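Local coordinates for protein CbsA (Xanthomonas oryzae pv. oryzae, PDB 5XYH) that hydrolyses 1,4-beta-linked cellulose as a cellobiosidase (exoglucanase), acting as a cell-wall degrading enzyme of the bacterium that causes blight in rice, at residues S12-N16 and A75-Q79; D18-E22 and W359-E365; T84-V88 and K137-I141. All coordinates share one frame; numbering follows the deposited sequence.

In the fold
The chain folds as a glycoside hydrolase family 6 domain, in which mostly parallel strands alternate with helices. Contacts 1 and 3 are neighbours, their centres about 9 Å apart, and share its main sheet: strand 12-13 pairs with strand 86-92, which pairs in turn with strand 140-145. Contact 2 lies deeper, about 14 Å between centres from contact 1 and about 20 Å from contact 3. Along the chain contacts 1 and 2 alternate, whereas contact 3 follows contact 1 and falls between the two segments of contact 2. The N-terminal region is thereby fastened first to helix 69-79 and then to the loop after strand 354-358, late in the chain.

Contact 1: S12-N16 and A75-Q79; sequences SGYVN and AALAQ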
loop_
_atom_site.group_PDB
_atom_site.type_symbol
_atom_site.label_atom_id
_atom_site.label_comp_id
_atom_site.label_asym_id
_atom_site.label_seq_id
_atom_site.Cartn_x
_atom_site.Cartn_y
_atom_site.Cartn_z
ATOM N N SER A 12 9.670 17.181 6.328
ATOM C CA SER A 12 8.240 17.302 6.113
ATOM C C SER A 12 7.850 16.418 4.931
ATOM O O SER A 12 8.693 15.754 4.315
ATOM C CB SER A 12 7.845 18.763 5.891
ATOM O OG SER A 12 8.494 19.322 4.759
ATOM N N GLY A 13 6.560 16.401 4.609
ATOM C CA GLY A 13 6.070 15.630 3.485
ATOM C C GLY A 13 5.206 16.469 2.568
ATOM O O GLY A 13 4.549 17.420 2.988
ATOM N N TYR A 14 5.203 16.081 1.300
ATOM C CA TYR A 14 4.446 16.791 0.275
ATOM C C TYR A 14 2.953 16.511 0.425
ATOM O O TYR A 14 2.530 15.352 0.473
ATOM C CB TYR A 14 4.965 16.369 -1.105
ATOM C CG TYR A 14 4.051 16.691 -2.267
ATOM C CD1 TYR A 14 3.706 18.008 -2.556
ATOM C CD2 TYR A 14 3.534 15.680 -3.077
ATOM C CE1 TYR A 14 2.867 18.312 -3.618
ATOM C CE2 TYR A 14 2.697 15.979 -4.144
ATOM C CZ TYR A 14 2.370 17.299 -4.408
ATOM O OH TYR A 14 1.536 17.625 -5.463
ATOM N N VAL A 15 2.158 17.572 0.525
ATOM C CA VAL A 15 0.703 17.480 0.668
ATOM C C VAL A 15 0.082 17.694 -0.715
ATOM O O VAL A 15 0.177 18.782 -1.292
ATOM C CB VAL A 15 0.168 18.494 1.690
ATOM C CG1 VAL A 15 -1.359 18.460 1.734
ATOM C CG2 VAL A 15 0.765 18.246 3.107
ATOM N N ASN A 16 -0.542 16.652 -1.247
ATOM C CA ASN A 16 -1.018 16.643 -2.630
ATOM C C ASN A 16 -2.280 17.486 -2.766
ATOM O O ASN A 16 -3.304 17.151 -2.161
ATOM C CB ASN A 16 -1.282 15.204 -3.075
ATOM C CG ASN A 16 -1.815 15.101 -4.517
ATOM O OD1 ASN A 16 -1.898 16.089 -5.256
ATOM N ND2 ASN A 16 -2.173 13.879 -4.917
ATOM N N ALA A 75 4.893 21.648 -7.011
ATOM C CA ALA A 75 4.186 21.976 -5.778
ATOM C C ALA A 75 5.029 21.615 -4.562
ATOM O O ALA A 75 5.051 22.353 -3.566
ATOM C CB ALA A 75 2.831 21.271 -5.723
ATOM N N ALA A 76 5.744 20.486 -4.635
ATOM C CA ALA A 76 6.569 20.062 -3.516
ATOM C C ALA A 76 7.643 21.100 -3.210
ATOM O O ALA A 76 7.934 21.379 -2.043
ATOM C CB ALA A 76 7.200 18.700 -3.815
ATOM N N LEU A 77 8.227 21.692 -4.252
ATOM C CA LEU A 77 9.236 22.734 -4.063
ATOM C C LEU A 77 8.681 23.884 -3.235
ATOM O O LEU A 77 9.333 24.364 -2.297
ATOM C CB LEU A 77 9.720 23.242 -5.426
ATOM C CG LEU A 77 10.633 22.303 -6.220
ATOM C CD1 LEU A 77 10.933 22.861 -7.603
ATOM C CD2 LEU A 77 11.914 22.033 -5.456
ATOM N N ALA A 78 7.449 24.295 -3.541
ATOM C CA ALA A 78 6.786 25.409 -2.885
ATOM C C ALA A 78 6.382 25.099 -1.452
ATOM O O ALA A 78 6.067 26.029 -0.700
ATOM C CB ALA A 78 5.554 25.813 -3.692
ATOM N N GLN A 79 6.369 23.827 -1.053
ATOM C CA GLN A 79 6.068 23.488 0.325
ATOM C C GLN A 79 7.313 23.242 1.164
ATOM O O GLN A 79 7.185 23.057 2.379
ATOM C CB GLN A 79 5.158 22.253 0.384
ATOM C CG GLN A 79 3.939 22.344 -0.528
ATOM C CD GLN A 79 3.062 21.104 -0.465
ATOM O OE1 GLN A 79 3.279 20.203 0.367
ATOM N NE2 GLN A 79 2.069 21.046 -1.344
HETATM O O HOH W 1 6.441 21.021 4.189
HETATM O O HOH W 2 4.229 19.964 3.455
#
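Ser12 OG shares a water with Gln79 O, the small hydroxyl leaving space for this bridge to the helix. A second water donates to both Gly13 O and Gln79 OE1; glycine, with no side chain, leaves room for it beside the carbonyl. Tyr14 brings the apolar part of the contact through CD1 and CE1, while its OH is hydrogen-bonded to His72 ND1. With CG swung opposite its own N (chi1 163°), the ring reaches the helix obliquely, CE1 lying 3.6 Å from Ala75 CB and CD1 3.8 Å from Ala76 CB; two alanines are slim enough to admit so broad a ring. Its plane is 33° from the Gln79 amide, with Tyr14 CE1 3.6 Å from Gln79 NE2. Val15 supplies the polar lock: its N donates to Gln79 OE1 at 2.9 Å, nearly straight and in the carbonyl plane on a lone pair, while Gln79 NE2 donates to Val15 O at 3.0 Å. A primary amide, carrying donor and acceptor side by side, suits the N-H and C=O of one residue, and the pair of bonds fixes its flip. Asn16 turns away and N-caps helix 17-27 through Asp18 N. Strand 12-13 meanwhile pairs in parallel with strand 86-92, and helix 69-79 packs against both segment 12-16 and that strand, with Tyr14 and Ala76 meeting on Val88.

Contact 2: D18-E22 and W359-E365; sequences DYSKE and WGKGGGE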
loop_
_atom_site.group_PDB
_atom_site.type_symbol
_atom_site.label_atom_id
_atom_site.label_comp_id
_atom_site.label_asym_id
_atom_site.label_seq_id
_atom_site.Cartn_x
_atom_site.Cartn_y
_atom_site.Cartn_z
ATOM N N ASP A 18 -4.364 17.609 -5.078
ATOM C CA ASP A 18 -5.484 16.858 -5.639
ATOM C C ASP A 18 -6.239 16.108 -4.549
ATOM O O ASP A 18 -7.469 16.000 -4.600
ATOM C CB ASP A 18 -4.994 15.898 -6.709
ATOM C CG ASP A 18 -4.420 16.615 -7.904
ATOM O OD1 ASP A 18 -4.908 17.726 -8.222
ATOM O OD2 ASP A 18 -3.483 16.060 -8.520
ATOM N N TYR A 19 -5.515 15.551 -3.573
ATOM C CA TYR A 19 -6.183 14.942 -2.427
ATOM C C TYR A 19 -6.927 16.000 -1.618
ATOM O O TYR A 19 -8.071 15.783 -1.207
ATOM C CB TYR A 19 -5.159 14.193 -1.566
ATOM C CG TYR A 19 -5.746 13.409 -0.417
ATOM C CD1 TYR A 19 -6.431 12.219 -0.638
ATOM C CD2 TYR A 19 -5.606 13.849 0.893
ATOM C CE1 TYR A 19 -6.980 11.498 0.413
ATOM C CE2 TYR A 19 -6.147 13.132 1.954
ATOM C CZ TYR A 19 -6.835 11.958 1.702
ATOM O OH TYR A 19 -7.370 11.238 2.757
ATOM N N SER A 20 -6.297 17.163 -1.399
ATOM C CA SER A 20 -7.003 18.275 -0.758
ATOM C C SER A 20 -8.301 18.605 -1.492
ATOM O O SER A 20 -9.348 18.793 -0.860
ATOM C CB SER A 20 -6.096 19.507 -0.680
ATOM O OG SER A 20 -4.935 19.213 0.089
ATOM N N LYS A 21 -8.259 18.659 -2.828
ATOM C CA LYS A 21 -9.467 19.018 -3.568
ATOM C C LYS A 21 -10.540 17.945 -3.424
ATOM O O LYS A 21 -11.728 18.262 -3.296
ATOM C CB LYS A 21 -9.125 19.264 -5.035
ATOM C CG LYS A 21 -10.350 19.385 -5.937
ATOM C CD LYS A 21 -10.022 20.111 -7.222
ATOM C CE LYS A 21 -8.765 19.555 -7.871
ATOM N NZ LYS A 21 -8.468 20.264 -9.149
ATOM N N GLU A 22 -10.133 16.668 -3.418
ATOM C CA GLU A 22 -11.068 15.582 -3.127
ATOM C C GLU A 22 -11.705 15.765 -1.754
ATOM O O GLU A 22 -12.930 15.685 -1.607
ATOM C CB GLU A 22 -10.348 14.229 -3.207
ATOM C CG GLU A 22 -9.981 13.780 -4.627
ATOM C CD GLU A 22 -9.225 12.458 -4.674
ATOM O OE1 GLU A 22 -8.243 12.320 -3.927
ATOM O OE2 GLU A 22 -9.603 11.565 -5.466
ATOM N N TRP A 359 0.908 7.346 4.481
ATOM C CA TRP A 359 -0.410 7.133 3.887
ATOM C C TRP A 359 -0.142 6.796 2.428
ATOM O O TRP A 359 -0.101 7.672 1.560
ATOM C CB TRP A 359 -1.309 8.352 4.055
ATOM C CG TRP A 359 -1.847 8.473 5.435
ATOM C CD1 TRP A 359 -1.491 7.724 6.524
ATOM C CD2 TRP A 359 -2.865 9.371 5.880
ATOM N NE1 TRP A 359 -2.217 8.111 7.613
ATOM C CE2 TRP A 359 -3.062 9.130 7.252
ATOM C CE3 TRP A 359 -3.621 10.369 5.254
ATOM C CZ2 TRP A 359 -3.995 9.845 8.015
ATOM C CZ3 TRP A 359 -4.547 11.088 6.014
ATOM C CH2 TRP A 359 -4.725 10.820 7.375
ATOM N N GLY A 360 0.102 5.506 2.179
ATOM C CA GLY A 360 0.359 5.051 0.823
ATOM C C GLY A 360 -0.827 5.271 -0.085
ATOM O O GLY A 360 -0.694 5.784 -1.195
ATOM N N LYS A 361 -2.008 4.889 0.373
ATOM C CA LYS A 361 -3.235 5.196 -0.339
ATOM C C LYS A 361 -4.055 6.149 0.514
ATOM O O LYS A 361 -4.463 5.791 1.625
ATOM C CB LYS A 361 -4.028 3.929 -0.650
ATOM C CG LYS A 361 -5.396 4.231 -1.245
ATOM C CD LYS A 361 -5.631 3.447 -2.519
ATOM C CE LYS A 361 -7.055 3.688 -3.034
ATOM N NZ LYS A 361 -7.266 2.959 -4.307
ATOM N N GLY A 362 -4.296 7.350 -0.006
ATOM C CA GLY A 362 -5.103 8.339 0.694
ATOM C C GLY A 362 -6.533 7.893 0.915
ATOM O O GLY A 362 -7.236 7.542 -0.041
ATOM N N GLY A 363 -6.969 7.881 2.178
ATOM C CA GLY A 363 -8.297 7.421 2.532
ATOM C C GLY A 363 -9.355 8.231 1.815
ATOM O O GLY A 363 -9.270 9.461 1.788
ATOM N N GLY A 364 -10.344 7.556 1.222
ATOM C CA GLY A 364 -11.405 8.199 0.463
ATOM C C GLY A 364 -11.404 7.835 -1.010
ATOM O O GLY A 364 -12.453 7.910 -1.664
ATOM N N GLU A 365 -10.252 7.450 -1.553
ATOM C CA GLU A 365 -10.211 7.019 -2.946
ATOM C C GLU A 365 -10.669 5.569 -3.069
ATOM O O GLU A 365 -10.384 4.725 -2.211
ATOM C CB GLU A 365 -8.811 7.218 -3.529
ATOM C CG GLU A 365 -8.488 8.702 -3.705
ATOM C CD GLU A 365 -7.058 8.973 -4.125
ATOM O OE1 GLU A 365 -6.295 7.997 -4.254
ATOM O OE2 GLU A 365 -6.683 10.164 -4.281
#
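Tyr19 OH donates to Gly363 O over 2.8 Å, arriving in the carbonyl plane on a lone pair, so that the phenol of helix 17-27 ends on the backbone of a loop. The carbonyl oxygen sits at the ring's edge, and CG set opposite the backbone N (chi1 -174°) sends the ring out from the helix toward the loop. Having no side chain, Gly362 lets Tyr19 CE1 approach its C to 3.7 Å. Within the loop, Gly362 to Glu365 form a type II beta turn, and Gly364 takes its third position with a positive phi of 116°, which glycine adopts readily. This glycine-rich loop follows strand 354-358 at its C-terminal end, the side of the barrel where family 6 glycoside hydrolases carry their active site. At Glu365, the last residue of the turn, two acids converge: Glu22 OE1 lies 2.7 Å from Glu365 OE2, the side chains crossing at about a right angle with carboxylate planes 60° apart. Arg66 makes a salt bridge to Glu365 OE2 and a long, weak ion pair to Glu22. Trp359, whose NE1 is hydrogen-bonded to Met344 O, brings CZ3 within 4.3 Å of Tyr19 OH, and Val42 of helix 33-42 packs against both aromatic side chains.

Contact 3: T84-V88 and K137-I141; sequences TPITV and KGLRI
Pro85 and Arg140 run side by side and point the same way, the flat guanidinium of the arginine spread over the proline: Pro85 CB lies 3.4 Å above the plane, over its centre. The arginine gets there by setting CG opposite its carbonyl carbon (chi1 -67°) and holding the chain extended to NE, which carries the head group back past the start of the neighbouring strand. CB and CG of the rigid proline ring offer it a compact apolar surface, while NH1 finds a polar partner in Pro7 O. The same alongside arrangement recurs among the aliphatic residues. Ile86 CG2 touches Leu139 CD2 at 3.7 Å, and the CD1 of Ile141, folded inward by a chi2 of -60°, meets Val88 CB at 3.8 Å. The beta-branched Ile86, Val88 and Ile141 suit the extended strands, and the methyls of Val88, Leu139 and Ile141 pack together on the face turned to helix 69-79. The strands themselves pair in parallel, with Thr87 and Arg140 sharing one face and Val88 and Ile141 the other. Arg140 N donates to Ile86 O at 3.0 Å, and Val88 N to Arg140 O at 2.7 Å, so that Arg140 bonds to the residues flanking Thr87, the parallel pattern. The CA of Thr87 also points a C-H at Arg140 O, 3.2 Å away. Earlier in the chain the strands spread apart, and a water fills in, accepting from Ile86 N and donating to Gly138 O. Strands 86-92 and 140-145 are joined through helix 113-131 as a beta-alpha-beta unit. Strand 86-92 pairs on its other side with 12-13 and 49-51, strand 140-145 continues the sheet to 188-193, and helix 69-79 covers Val88, Leu139 and Ile141.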
loop_
_atom_site.group_PDB
_atom_site.type_symbol
_atom_site.label_atom_id
_atom_site.label_comp_id
_atom_site.label_asym_id
_atom_site.label_seq_id
_atom_site.Cartn_x
_atom_site.Cartn_y
_atom_site.Cartn_z
ATOM N N THR A 84 15.144 22.425 5.615
ATOM C CA THR A 84 14.384 21.285 6.110
ATOM C C THR A 84 14.130 20.357 4.929
ATOM O O THR A 84 13.604 20.809 3.890
ATOM C CB THR A 84 13.071 21.745 6.746
ATOM O OG1 THR A 84 13.361 22.732 7.746
ATOM C CG2 THR A 84 12.331 20.560 7.383
ATOM N N PRO A 85 14.508 19.085 5.007
ATOM C CA PRO A 85 14.195 18.171 3.907
ATOM C C PRO A 85 12.693 17.961 3.798
ATOM O O PRO A 85 11.930 18.242 4.727
ATOM C CB PRO A 85 14.921 16.883 4.298
ATOM C CG PRO A 85 15.015 16.938 5.780
ATOM C CD PRO A 85 15.199 18.400 6.115
ATOM N N ILE A 86 12.271 17.471 2.632
ATOM C CA ILE A 86 10.873 17.144 2.356
ATOM C C ILE A 86 10.844 15.861 1.528
ATOM O O ILE A 86 11.667 15.681 0.624
ATOM C CB ILE A 86 10.165 18.313 1.629
ATOM C CG1 ILE A 86 8.677 18.022 1.404
ATOM C CG2 ILE A 86 10.866 18.632 0.316
ATOM C CD1 ILE A 86 7.898 19.199 0.826
ATOM N N THR A 87 9.929 14.943 1.863
ATOM C CA THR A 87 9.769 13.721 1.082
ATOM C C THR A 87 8.564 13.852 0.154
ATOM O O THR A 87 7.528 14.415 0.538
ATOM C CB THR A 87 9.635 12.474 1.976
ATOM O OG1 THR A 87 8.492 12.568 2.842
ATOM C CG2 THR A 87 10.874 12.291 2.821
ATOM N N VAL A 88 8.722 13.371 -1.081
ATOM C CA VAL A 88 7.652 13.337 -2.079
ATOM C C VAL A 88 7.331 11.872 -2.343
ATOM O O VAL A 88 8.162 11.132 -2.885
ATOM C CB VAL A 88 8.046 14.059 -3.374
ATOM C CG1 VAL A 88 6.898 14.032 -4.365
ATOM C CG2 VAL A 88 8.436 15.492 -3.073
ATOM N N LYS A 137 16.629 18.561 -7.178
ATOM C CA LYS A 137 17.654 17.942 -6.341
ATOM C C LYS A 137 17.405 18.188 -4.852
ATOM O O LYS A 137 17.859 17.394 -4.021
ATOM C CB LYS A 137 19.051 18.437 -6.784
ATOM C CG LYS A 137 19.446 19.834 -6.289
ATOM C CD LYS A 137 20.295 19.789 -4.986
ATOM C CE LYS A 137 20.115 21.060 -4.133
ATOM N NZ LYS A 137 20.502 20.796 -2.705
ATOM N N GLY A 138 16.685 19.249 -4.489
ATOM C CA GLY A 138 16.417 19.506 -3.084
ATOM C C GLY A 138 15.275 18.708 -2.487
ATOM O O GLY A 138 15.039 18.800 -1.278
ATOM N N LEU A 139 14.571 17.931 -3.311
ATOM C CA LEU A 139 13.490 17.051 -2.885
ATOM C C LEU A 139 14.022 15.641 -2.657
ATOM O O LEU A 139 14.907 15.177 -3.382
ATOM C CB LEU A 139 12.388 17.008 -3.944
ATOM C CG LEU A 139 11.771 18.328 -4.441
ATOM C CD1 LEU A 139 10.843 18.073 -5.606
ATOM C CD2 LEU A 139 11.016 19.040 -3.336
ATOM N N ARG A 140 13.468 14.958 -1.661
ATOM C CA ARG A 140 13.703 13.532 -1.455
ATOM C C ARG A 140 12.508 12.769 -2.019
ATOM O O ARG A 140 11.383 12.921 -1.533
ATOM C CB ARG A 140 13.899 13.220 0.025
ATOM C CG ARG A 140 15.171 13.806 0.604
ATOM C CD ARG A 140 15.341 13.400 2.058
ATOM N NE ARG A 140 16.534 14.025 2.627
ATOM C CZ ARG A 140 16.800 14.095 3.926
ATOM N NH1 ARG A 140 15.956 13.594 4.819
ATOM N NH2 ARG A 140 17.914 14.687 4.329
ATOM N N ILE A 141 12.744 11.981 -3.058
ATOM C CA ILE A 141 11.689 11.219 -3.709
ATOM C C ILE A 141 11.659 9.835 -3.067
ATOM O O ILE A 141 12.681 9.149 -3.024
ATOM C CB ILE A 141 11.925 11.129 -5.225
ATOM C CG1 ILE A 141 12.252 12.512 -5.809
ATOM C CG2 ILE A 141 10.706 10.535 -5.928
ATOM C CD1 ILE A 141 11.133 13.527 -5.591
HETATM O O HOH W 3 14.559 17.351 0.852
#